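Local coordinates for putative alpha-L-fucosidase (Bacteroides thetaiotaomicron, PDB 4H41), which probably hydrolyses alpha-L-fucosyl linkages of host glycans, as a putative alpha-L-fucosidase built on a TIM-barrel fold, at residues W127-D131 and L132-I136; E228-D231 and G232-E235. One frame throughout, in Å; residues are numbered along the deposited sequence.

Contact 1. Residues W127-D131 and L132-I136. With NA (sodium ion), chain Q.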
ATOM      1  N   TRP B 127      -1.645 -24.893  -7.823  1.00 23.45           N
ATOM      2  CA  TRP B 127      -0.629 -23.822  -7.691  1.00 23.60           C
ATOM      3  C   TRP B 127       0.750 -24.391  -7.292  1.00 30.57           C
ATOM      4  O   TRP B 127       1.767 -23.899  -7.757  1.00 29.68           O
ATOM      5  CB  TRP B 127      -1.067 -22.771  -6.679  1.00 22.21           C
ATOM      6  CG  TRP B 127      -2.262 -21.991  -7.134  1.00 22.79           C
ATOM      7  CD1 TRP B 127      -3.482 -21.937  -6.530  1.00 25.30           C
ATOM      8  CD2 TRP B 127      -2.369 -21.209  -8.330  1.00 23.93           C
ATOM      9  NE1 TRP B 127      -4.336 -21.148  -7.253  1.00 25.83           N
ATOM     10  CE2 TRP B 127      -3.690 -20.708  -8.383  1.00 27.55           C
ATOM     11  CE3 TRP B 127      -1.467 -20.854  -9.360  1.00 25.70           C
ATOM     12  CZ2 TRP B 127      -4.143 -19.896  -9.432  1.00 27.53           C
ATOM     13  CZ3 TRP B 127      -1.919 -20.019 -10.389  1.00 27.07           C
ATOM     14  CH2 TRP B 127      -3.218 -19.497 -10.377  1.00 27.03           C
ATOM     15  N   ASP B 128       0.774 -25.434  -6.477  1.00 28.54           N
ATOM     16  CA  ASP B 128       2.023 -26.046  -6.034  1.00 29.92           C
ATOM     17  C   ASP B 128       2.665 -26.996  -7.057  1.00 36.06           C
ATOM     18  O   ASP B 128       3.833 -27.328  -6.888  1.00 38.30           O
ATOM     19  CB  ASP B 128       1.790 -26.808  -4.723  1.00 31.71           C
ATOM     20  CG  ASP B 128       1.443 -25.898  -3.561  1.00 34.03           C
ATOM     21  OD1 ASP B 128       1.619 -24.671  -3.697  1.00 34.70           O
ATOM     22  OD2 ASP B 128       0.899 -26.400  -2.554  1.00 32.75           O
ATOM     23  N   THR B 129       1.927 -27.478  -8.073  1.00 31.70           N
ATOM     24  CA  THR B 129       2.451 -28.467  -9.032  1.00 31.01           C
ATOM     25  C   THR B 129       2.400 -28.076 -10.505  1.00 31.98           C
ATOM     26  O   THR B 129       3.145 -28.642 -11.291  1.00 31.07           O
ATOM     27  CB  THR B 129       1.637 -29.760  -8.914  1.00 37.45           C
ATOM     28  OG1 THR B 129       0.274 -29.509  -9.304  1.00 34.00           O
ATOM     29  CG2 THR B 129       1.724 -30.399  -7.518  1.00 36.06           C
ATOM     30  N   GLY B 130       1.448 -27.237 -10.888  1.00 28.39           N
ATOM     31  CA  GLY B 130       1.226 -26.889 -12.285  1.00 27.77           C
ATOM     32  C   GLY B 130       0.265 -27.827 -12.976  1.00 30.13           C
ATOM     33  O   GLY B 130      -0.000 -27.648 -14.170  1.00 31.85           O
ATOM     34  N   ASP B 131      -0.317 -28.810 -12.242  1.00 25.87           N
ATOM     35  CA  ASP B 131      -1.231 -29.785 -12.835  1.00 25.17           C
ATOM     36  C   ASP B 131      -2.632 -29.481 -12.329  1.00 28.08           C
ATOM     37  O   ASP B 131      -2.940 -29.693 -11.158  1.00 26.69           O
ATOM     38  CB  ASP B 131      -0.780 -31.204 -12.503  1.00 27.65           C
ATOM     39  CG  ASP B 131      -1.669 -32.326 -13.009  1.00 33.34           C
ATOM     40  OD1 ASP B 131      -2.793 -32.047 -13.433  1.00 28.73           O
ATOM     41  OD2 ASP B 131      -1.232 -33.485 -12.967  1.00 32.95           O
ATOM     42  N   LEU B 132      -3.493 -28.981 -13.213  1.00 24.96           N
ATOM     43  CA  LEU B 132      -4.842 -28.569 -12.791  1.00 23.72           C
ATOM     44  C   LEU B 132      -5.754 -29.736 -12.455  1.00 26.52           C
ATOM     45  O   LEU B 132      -6.735 -29.527 -11.743  1.00 25.14           O
ATOM     46  CB  LEU B 132      -5.500 -27.698 -13.874  1.00 22.43           C
ATOM     47  CG  LEU B 132      -6.776 -26.934 -13.491  1.00 25.68           C
ATOM     48  CD1 LEU B 132      -6.619 -26.132 -12.236  1.00 25.54           C
ATOM     49  CD2 LEU B 132      -7.201 -26.014 -14.616  1.00 27.44           C
ATOM     50  N   SER B 133      -5.420 -30.957 -12.896  1.00 24.08           N
ATOM     51  CA  SER B 133      -6.274 -32.122 -12.644  1.00 23.38           C
ATOM     52  C   SER B 133      -6.354 -32.440 -11.139  1.00 29.09           C
ATOM     53  O   SER B 133      -7.306 -33.110 -10.746  1.00 30.11           O
ATOM     54  CB  SER B 133      -5.817 -33.326 -13.476  1.00 27.23           C
ATOM     55  OG  SER B 133      -4.594 -33.861 -13.015  1.00 30.08           O
ATOM     56  N   TRP B 134      -5.412 -31.927 -10.280  1.00 26.74           N
ATOM     57  CA  TRP B 134      -5.493 -32.103  -8.825  1.00 28.42           C
ATOM     58  C   TRP B 134      -6.729 -31.442  -8.217  1.00 31.25           C
ATOM     59  O   TRP B 134      -7.136 -31.820  -7.123  1.00 33.87           O
ATOM     60  CB  TRP B 134      -4.270 -31.501  -8.109  1.00 29.00           C
ATOM     61  CG  TRP B 134      -3.012 -32.271  -8.276  1.00 32.40           C
ATOM     62  CD1 TRP B 134      -1.887 -31.871  -8.922  1.00 35.34           C
ATOM     63  CD2 TRP B 134      -2.705 -33.540  -7.684  1.00 34.83           C
ATOM     64  NE1 TRP B 134      -0.928 -32.855  -8.864  1.00 36.84           N
ATOM     65  CE2 TRP B 134      -1.401 -33.890  -8.103  1.00 39.77           C
ATOM     66  CE3 TRP B 134      -3.415 -34.424  -6.860  1.00 37.92           C
ATOM     67  CZ2 TRP B 134      -0.784 -35.078  -7.706  1.00 41.68           C
ATOM     68  CZ3 TRP B 134      -2.806 -35.615  -6.477  1.00 41.48           C
ATOM     69  CH2 TRP B 134      -1.541 -35.971  -6.969  1.00 42.46           C
ATOM     70  N   GLU B 135      -7.323 -30.443  -8.898  1.00 25.79           N
ATOM     71  CA  GLU B 135      -8.469 -29.724  -8.345  1.00 24.53           C
ATOM     72  C   GLU B 135      -9.799 -30.445  -8.531  1.00 28.08           C
ATOM     73  O   GLU B 135     -10.809 -30.044  -7.946  1.00 27.41           O
ATOM     74  CB  GLU B 135      -8.523 -28.335  -8.977  1.00 24.33           C
ATOM     75  CG  GLU B 135      -7.283 -27.481  -8.687  1.00 32.63           C
ATOM     76  CD  GLU B 135      -7.013 -27.298  -7.204  1.00 35.43           C
ATOM     77  OE1 GLU B 135      -7.991 -27.302  -6.424  1.00 28.73           O
ATOM     78  OE2 GLU B 135      -5.830 -27.316  -6.803  1.00 26.83           O
ATOM     79  N   ILE B 136      -9.820 -31.499  -9.328  1.00 25.05           N
ATOM     80  CA  ILE B 136     -11.072 -32.190  -9.615  1.00 24.59           C
ATOM     81  C   ILE B 136     -11.676 -32.857  -8.375  1.00 27.22           C
ATOM     82  O   ILE B 136     -12.870 -32.686  -8.132  1.00 24.96           O
ATOM     83  CB  ILE B 136     -10.873 -33.255 -10.721  1.00 27.10           C
ATOM     84  CG1 ILE B 136     -10.369 -32.626 -12.054  1.00 25.00           C
ATOM     85  CG2 ILE B 136     -12.202 -34.007 -10.967  1.00 31.12           C
ATOM     86  CD1 ILE B 136      -9.829 -33.632 -13.001  1.00 29.15           C
TER
HETATM   87 NA    NA Q 405      -4.672 -36.228 -13.594  1.00 33.39          NA
HETATM   88  O   HOH W   1      -4.440 -24.917  -6.662  1.00 23.05           O
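Asp131 and Trp134 are joined through the backbone by a weak bond, Trp134 N to Asp131 O at 3.4 Å, as the chain leaves helix 125-129 through Gly130, whose phi is positive, and bends into a helical turn over 132-135. The Asp131 side chain does the main work. Its CG stands anti to the backbone N (chi1 178°), beside the carbonyl carbon, which swings the carboxylate forward over the start of that turn. There OD1 takes Ser133 N at 2.9 Å, an Asx turn, and also the hydroxyl, with Ser133 OG donating to it at 2.6 Å. The amide meets OD1 on the anti side and the hydroxyl on the syn side, both from the same face of the carboxylate. Ser133 OG also lies 2.4 Å from the sodium ion, which has four further ligand atoms from elsewhere in the structure. Next to this, Trp134 brings the CD1 edge of its indole against the loop: Asp131 O lies near the ring plane, 3.3 Å from CD1, and Thr129 OG1 approaches the ring obliquely. That threonine oxygen is already engaged, bonded to Arg125 O and accepting Asp131 N at 3.1 Å in an ST turn. Across the loop, one water accepts from Trp127 N and donates to Glu135 OE2. Asp131, Ser133, Trp134 and Ile136, with Lys171, Gly172 and Asp175, line the pocket of a bound polyether, probably from the crystallisation liquor. An alanine in place of Asp131 would probably leave Ser133 N and OG without their shared acceptor, and the sodium ion to fix the hydroxyl. With its proton directed to Asp131, the hydroxyl oxygen is left to coordinate the sodium ion, and the neighbouring carboxylate is likely to make it a better ligand.

Contact 2. Residues E228-D231 and G232-E235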
ATOM      1  N   GLU B 228      -7.014 -25.108 -28.981  1.00 23.42           N
ATOM      2  CA  GLU B 228      -7.046 -26.468 -28.443  1.00 25.25           C
ATOM      3  C   GLU B 228      -7.858 -26.555 -27.154  1.00 26.12           C
ATOM      4  O   GLU B 228      -8.593 -27.523 -26.954  1.00 24.86           O
ATOM      5  CB  GLU B 228      -5.620 -26.975 -28.150  1.00 28.28           C
ATOM      6  CG  GLU B 228      -4.796 -27.178 -29.402  1.00 48.81           C
ATOM      7  CD  GLU B 228      -3.484 -27.912 -29.196  1.00 89.96           C
ATOM      8  OE1 GLU B 228      -3.524 -29.071 -28.726  1.00 91.92           O
ATOM      9  OE2 GLU B 228      -2.421 -27.349 -29.546  1.00 90.46           O
ATOM     10  N   ILE B 229      -7.714 -25.573 -26.276  1.00 21.75           N
ATOM     11  CA  ILE B 229      -8.434 -25.590 -25.006  1.00 22.03           C
ATOM     12  C   ILE B 229      -9.918 -25.458 -25.269  1.00 22.53           C
ATOM     13  O   ILE B 229     -10.678 -26.295 -24.788  1.00 21.35           O
ATOM     14  CB  ILE B 229      -7.908 -24.516 -24.019  1.00 23.88           C
ATOM     15  CG1 ILE B 229      -6.498 -24.885 -23.586  1.00 25.97           C
ATOM     16  CG2 ILE B 229      -8.818 -24.394 -22.815  1.00 22.66           C
ATOM     17  CD1 ILE B 229      -5.691 -23.707 -23.133  1.00 26.75           C
ATOM     18  N   PHE B 230     -10.324 -24.448 -26.052  1.00 21.21           N
ATOM     19  CA  PHE B 230     -11.749 -24.244 -26.339  1.00 20.78           C
ATOM     20  C   PHE B 230     -12.363 -25.438 -27.071  1.00 24.54           C
ATOM     21  O   PHE B 230     -13.448 -25.841 -26.690  1.00 22.64           O
ATOM     22  CB  PHE B 230     -12.007 -22.960 -27.067  1.00 23.27           C
ATOM     23  CG  PHE B 230     -11.721 -21.708 -26.275  1.00 24.60           C
ATOM     24  CD1 PHE B 230     -11.928 -21.657 -24.895  1.00 26.98           C
ATOM     25  CD2 PHE B 230     -11.222 -20.591 -26.894  1.00 32.61           C
ATOM     26  CE1 PHE B 230     -11.663 -20.486 -24.182  1.00 29.42           C
ATOM     27  CE2 PHE B 230     -10.926 -19.442 -26.168  1.00 35.44           C
ATOM     28  CZ  PHE B 230     -11.195 -19.385 -24.831  1.00 31.24           C
ATOM     29  N   ASP B 231     -11.613 -26.098 -27.966  1.00 22.17           N
ATOM     30  CA  ASP B 231     -12.075 -27.322 -28.629  1.00 21.94           C
ATOM     31  C   ASP B 231     -12.434 -28.395 -27.602  1.00 25.96           C
ATOM     32  O   ASP B 231     -13.446 -29.087 -27.767  1.00 25.47           O
ATOM     33  CB  ASP B 231     -11.003 -27.846 -29.600  1.00 23.68           C
ATOM     34  CG  ASP B 231     -11.478 -29.046 -30.403  1.00 31.28           C
ATOM     35  OD1 ASP B 231     -12.534 -28.943 -31.053  1.00 29.22           O
ATOM     36  OD2 ASP B 231     -10.889 -30.121 -30.252  1.00 34.90           O
ATOM     37  N   GLY B 232     -11.626 -28.522 -26.552  1.00 23.78           N
ATOM     38  CA  GLY B 232     -11.849 -29.511 -25.510  1.00 23.80           C
ATOM     39  C   GLY B 232     -12.910 -29.186 -24.478  1.00 26.82           C
ATOM     40  O   GLY B 232     -13.516 -30.105 -23.933  1.00 27.31           O
ATOM     41  N   ILE B 233     -13.192 -27.907 -24.222  1.00 23.49           N
ATOM     42  CA  ILE B 233     -14.087 -27.548 -23.098  1.00 22.62           C
ATOM     43  C   ILE B 233     -15.402 -26.887 -23.463  1.00 24.96           C
ATOM     44  O   ILE B 233     -16.233 -26.728 -22.563  1.00 24.83           O
ATOM     45  CB  ILE B 233     -13.321 -26.611 -22.111  1.00 23.83           C
ATOM     46  CG1 ILE B 233     -13.139 -25.152 -22.647  1.00 22.63           C
ATOM     47  CG2 ILE B 233     -11.978 -27.213 -21.725  1.00 26.79           C
ATOM     48  CD1 ILE B 233     -12.579 -24.128 -21.678  1.00 24.43           C
ATOM     49  N   HIS B 234     -15.596 -26.429 -24.695  1.00 22.53           N
ATOM     50  CA  HIS B 234     -16.763 -25.619 -25.033  1.00 22.09           C
ATOM     51  C   HIS B 234     -18.125 -26.295 -24.777  1.00 26.08           C
ATOM     52  O   HIS B 234     -19.105 -25.575 -24.643  1.00 28.14           O
ATOM     53  CB  HIS B 234     -16.724 -25.155 -26.501  1.00 22.85           C
ATOM     54  CG  HIS B 234     -17.015 -26.241 -27.484  1.00 27.09           C
ATOM     55  ND1 HIS B 234     -18.293 -26.437 -27.983  1.00 30.99           N
ATOM     56  CD2 HIS B 234     -16.198 -27.177 -28.009  1.00 28.63           C
ATOM     57  CE1 HIS B 234     -18.208 -27.478 -28.803  1.00 30.23           C
ATOM     58  NE2 HIS B 234     -16.969 -27.945 -28.861  1.00 29.86           N
ATOM     59  N   GLU B 235     -18.206 -27.617 -24.703  1.00 23.49           N
ATOM     60  CA  GLU B 235     -19.506 -28.252 -24.479  1.00 24.24           C
ATOM     61  C   GLU B 235     -19.989 -28.069 -23.052  1.00 27.49           C
ATOM     62  O   GLU B 235     -21.185 -28.152 -22.833  1.00 30.05           O
ATOM     63  CB  GLU B 235     -19.515 -29.715 -24.868  1.00 27.15           C
ATOM     64  CG  GLU B 235     -19.339 -29.888 -26.366  1.00 39.37           C
ATOM     65  CD  GLU B 235     -19.537 -31.288 -26.929  1.00 72.25           C
ATOM     66  OE1 GLU B 235     -20.187 -32.124 -26.261  1.00 72.85           O
ATOM     67  OE2 GLU B 235     -19.058 -31.540 -28.058  1.00 68.50           O
TER
HETATM   68  O   HOH W   2     -15.243 -29.361 -30.573  1.00 36.08           O
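Ile229 and Ile233, one turn apart, lie side by side and point the same way, with Ile229 CG2 3.9 Å from Ile233 CD1. Ile233 gets there through an uncommon conformation for a helical isoleucine: CG1 sits between the backbone N and the carbonyl carbon (chi1 74°), folding the chain back over the preceding turn until CG1 is 3.5 Å from Ile229 O. Its CD1 then also reaches the edge of the Phe230 ring, near the ring plane, 4.1 Å from Phe230 CD1. These apolar side chains belong to the inward side of helix 219-233, one of the outer helices of the eight-stranded TIM barrel. Phe230 rests on Cys240 and Phe242 of strand 239-243 and on Leu262 of helix 252-266, while Ile229 and Ile233 turn to Ile174 and Phe177 of helix 173-187. Phe230 O accepts two donors, His234 N at 3.0 Å in the carbonyl plane and Ile233 N at 3.2 Å from above it. His234, with CG likewise tucked between N and C (chi1 73°), swings its imidazole back along the turn, so that the CD2 edge lies 3.3 Å from Phe230 O. Glu235 CG sits over one face of this ring, offset toward the rim. A water donates to Asp231 OD1 at 2.8 Å and hydrogen-bonds to His234 NE2, linking carboxylate and imidazole without direct contact between them.

Following the chain from the N terminus, contact 1 comes first, in the connection that runs from strand 115-119 through helix 125-129 to helix 136-151, and closes a short turn there. Contact 2 follows much later, in the last turns of helix 219-233, shortly before strand 239-243. The two are in series, neither nested nor crossed, with centres about 19 Å apart and nearest atoms about 9 Å apart. What they share is helix 173-187 and the loop before it: Leu132 and Ile233 both touch Phe177, and Leu132 and Ile229 both touch Ile166. The same structural elements thus join two separate strand-to-strand connections of the barrel.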